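Local coordinates for hemin ABC transporter, periplasmic hemin-binding protein HutB (Vibrio cholerae, PDB 5KHL), which probably binds hemin in the periplasm and delivers it to the inner-membrane ABC transporter of the hemin uptake system, at residues A[86-89]-A[90-93]. Sequence-based numbering, arbitrary orientation.
Sequences TALQ and QLRS
Leu-88 and Leu-91 meet on the inner side of helix 85-93, the helix of a beta-alpha-beta crossover that links parallel strands 75-78 and 97-100 in a periplasmic binding protein fold. Their methyls Leu-88 CD2 and Leu-91 CD1 come within 4.4 Å of each other, and both side chains pack on Leu-76 of strand 75-78. Leu-91 also reaches Val-98 and Leu-68, while Ala-87 faces Ala-65 of helix 65-69, so this buried side is closed by the sheet and a neighbouring helix. In Leu-91, CG sits anti to its own carbonyl carbon (chi1 -59°), a rotation that sets CG 3.2 Å from Ala-87 O.

The solvent side is looser. Partly exposed Gln-90 extends back along the helix beside exposed Thr-86, the two side chains pointing the same way, and its NE2 donates to Thr-86 O at 3.3 Å. The donor stands above the carbonyl plane, 53° out of it, and the hydrogen bond is bent (141° at the hydrogen), so the grip is modest; Gln-90 also touches Ala-65 and Glu-66. Arg-92, extended from CG to NE, lays one guanidinium face over Leu-88 CB, with NH1 3.9 Å away, a van der Waals contact of the flat guanidinium on a methylene, between buried Leu-88 and exposed Arg-92.

Backbone bonds run from Leu-91 N to Ala-87 O and, nearly straight, from Arg-92 N to Leu-88 O at 3.0 Å. Between the exposed residues Gln-89 and Ser-93, the carbonyl oxygen Gln-89 O takes two donors of one residue: Ser-93 N at 2.6 Å, and weakly the hydroxyl Ser-93 OG at 3.2 Å.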
ATOM      1  N   THR A  86      21.828   7.705 -10.464  1.00 85.71           N
ATOM      2  CA  THR A  86      22.463   8.258 -11.651  1.00 91.24           C
ATOM      3  C   THR A  86      21.449   8.783 -12.681  1.00 94.39           C
ATOM      4  O   THR A  86      21.766   9.671 -13.469  1.00 99.64           O
ATOM      5  CB  THR A  86      23.384   7.226 -12.317  1.00 91.00           C
ATOM      6  OG1 THR A  86      24.080   7.846 -13.406  1.00 99.90           O
ATOM      7  CG2 THR A  86      22.585   6.028 -12.815  1.00 79.84           C
ATOM      8  N   ALA A  87      20.234   8.247 -12.670  1.00 80.57           N
ATOM      9  CA  ALA A  87      19.198   8.721 -13.583  1.00 72.98           C
ATOM     10  C   ALA A  87      18.537   9.944 -12.983  1.00 63.55           C
ATOM     11  O   ALA A  87      18.189  10.896 -13.688  1.00 59.66           O
ATOM     12  CB  ALA A  87      18.172   7.641 -13.855  1.00 52.37           C
ATOM     13  N   LEU A  88      18.377   9.919 -11.665  1.00 60.75           N
ATOM     14  CA  LEU A  88      17.790  11.049 -10.981  1.00 56.02           C
ATOM     15  C   LEU A  88      18.639  12.308 -11.146  1.00 66.95           C
ATOM     16  O   LEU A  88      18.093  13.400 -11.255  1.00 69.60           O
ATOM     17  CB  LEU A  88      17.585  10.723  -9.504  1.00 70.56           C
ATOM     18  CG  LEU A  88      16.726   9.474  -9.263  1.00 64.61           C
ATOM     19  CD1 LEU A  88      16.519   9.262  -7.778  1.00 50.39           C
ATOM     20  CD2 LEU A  88      15.395   9.554 -10.010  1.00 45.78           C
ATOM     21  N   GLN A  89      19.963  12.171 -11.179  1.00 78.16           N
ATOM     22  CA  GLN A  89      20.815  13.352 -11.389  1.00 87.15           C
ATOM     23  C   GLN A  89      20.635  13.900 -12.800  1.00 80.65           C
ATOM     24  O   GLN A  89      20.529  15.109 -12.985  1.00 81.47           O
ATOM     25  CB  GLN A  89      22.306  13.055 -11.131  1.00 98.77           C
ATOM     26  CG  GLN A  89      22.701  11.594 -11.220  1.00107.40           C
ATOM     27  CD  GLN A  89      24.199  11.356 -11.443  1.00119.33           C
ATOM     28  OE1 GLN A  89      24.769  11.785 -12.455  1.00125.99           O
ATOM     29  NE2 GLN A  89      24.831  10.642 -10.509  1.00126.66           N
ATOM     30  N   GLN A  90      20.590  13.006 -13.784  1.00 68.77           N
ATOM     31  CA  GLN A  90      20.369  13.389 -15.179  1.00 76.07           C
ATOM     32  C   GLN A  90      19.064  14.170 -15.380  1.00 67.94           C
ATOM     33  O   GLN A  90      18.961  15.024 -16.258  1.00 71.66           O
ATOM     34  CB  GLN A  90      20.373  12.143 -16.071  1.00 78.91           C
ATOM     35  CG  GLN A  90      21.685  11.376 -16.062  1.00 84.50           C
ATOM     36  CD  GLN A  90      21.738  10.273 -17.109  1.00 85.75           C
ATOM     37  OE1 GLN A  90      21.421  10.493 -18.286  1.00 87.96           O
ATOM     38  NE2 GLN A  90      22.140   9.077 -16.682  1.00 80.32           N
ATOM     39  N   LEU A  91      18.064  13.876 -14.564  1.00 66.02           N
ATOM     40  CA  LEU A  91      16.811  14.608 -14.630  1.00 62.82           C
ATOM     41  C   LEU A  91      16.951  15.974 -13.972  1.00 65.76           C
ATOM     42  O   LEU A  91      16.587  16.995 -14.557  1.00 68.68           O
ATOM     43  CB  LEU A  91      15.706  13.801 -13.965  1.00 57.12           C
ATOM     44  CG  LEU A  91      15.477  12.435 -14.598  1.00 55.54           C
ATOM     45  CD1 LEU A  91      14.507  11.637 -13.731  1.00 51.42           C
ATOM     46  CD2 LEU A  91      14.947  12.587 -16.019  1.00 50.92           C
ATOM     47  N   ARG A  92      17.477  15.973 -12.750  1.00 62.88           N
ATOM     48  CA  ARG A  92      17.791  17.194 -12.020  1.00 67.06           C
ATOM     49  C   ARG A  92      18.669  18.129 -12.843  1.00 75.18           C
ATOM     50  O   ARG A  92      18.300  19.273 -13.069  1.00 83.34           O
ATOM     51  CB  ARG A  92      18.497  16.871 -10.699  1.00 68.63           C
ATOM     52  CG  ARG A  92      17.598  16.340  -9.598  1.00 69.51           C
ATOM     53  CD  ARG A  92      18.402  15.841  -8.406  1.00 65.60           C
ATOM     54  NE  ARG A  92      17.546  15.267  -7.375  1.00 78.96           N
ATOM     55  CZ  ARG A  92      17.805  14.133  -6.726  1.00 75.44           C
ATOM     56  NH1 ARG A  92      18.911  13.452  -7.013  1.00 75.89           N
ATOM     57  NH2 ARG A  92      16.957  13.683  -5.796  1.00 59.27           N
ATOM     58  N   SER A  93      19.828  17.641 -13.285  1.00 82.52           N
ATOM     59  CA  SER A  93      20.769  18.456 -14.061  1.00 93.97           C
ATOM     60  C   SER A  93      20.119  19.019 -15.319  1.00 90.59           C
ATOM     61  O   SER A  93      20.560  20.033 -15.852  1.00 93.10           O
ATOM     62  CB  SER A  93      22.012  17.646 -14.447  1.00 98.23           C
ATOM     63  OG  SER A  93      22.798  17.325 -13.313  1.00109.14           O
TER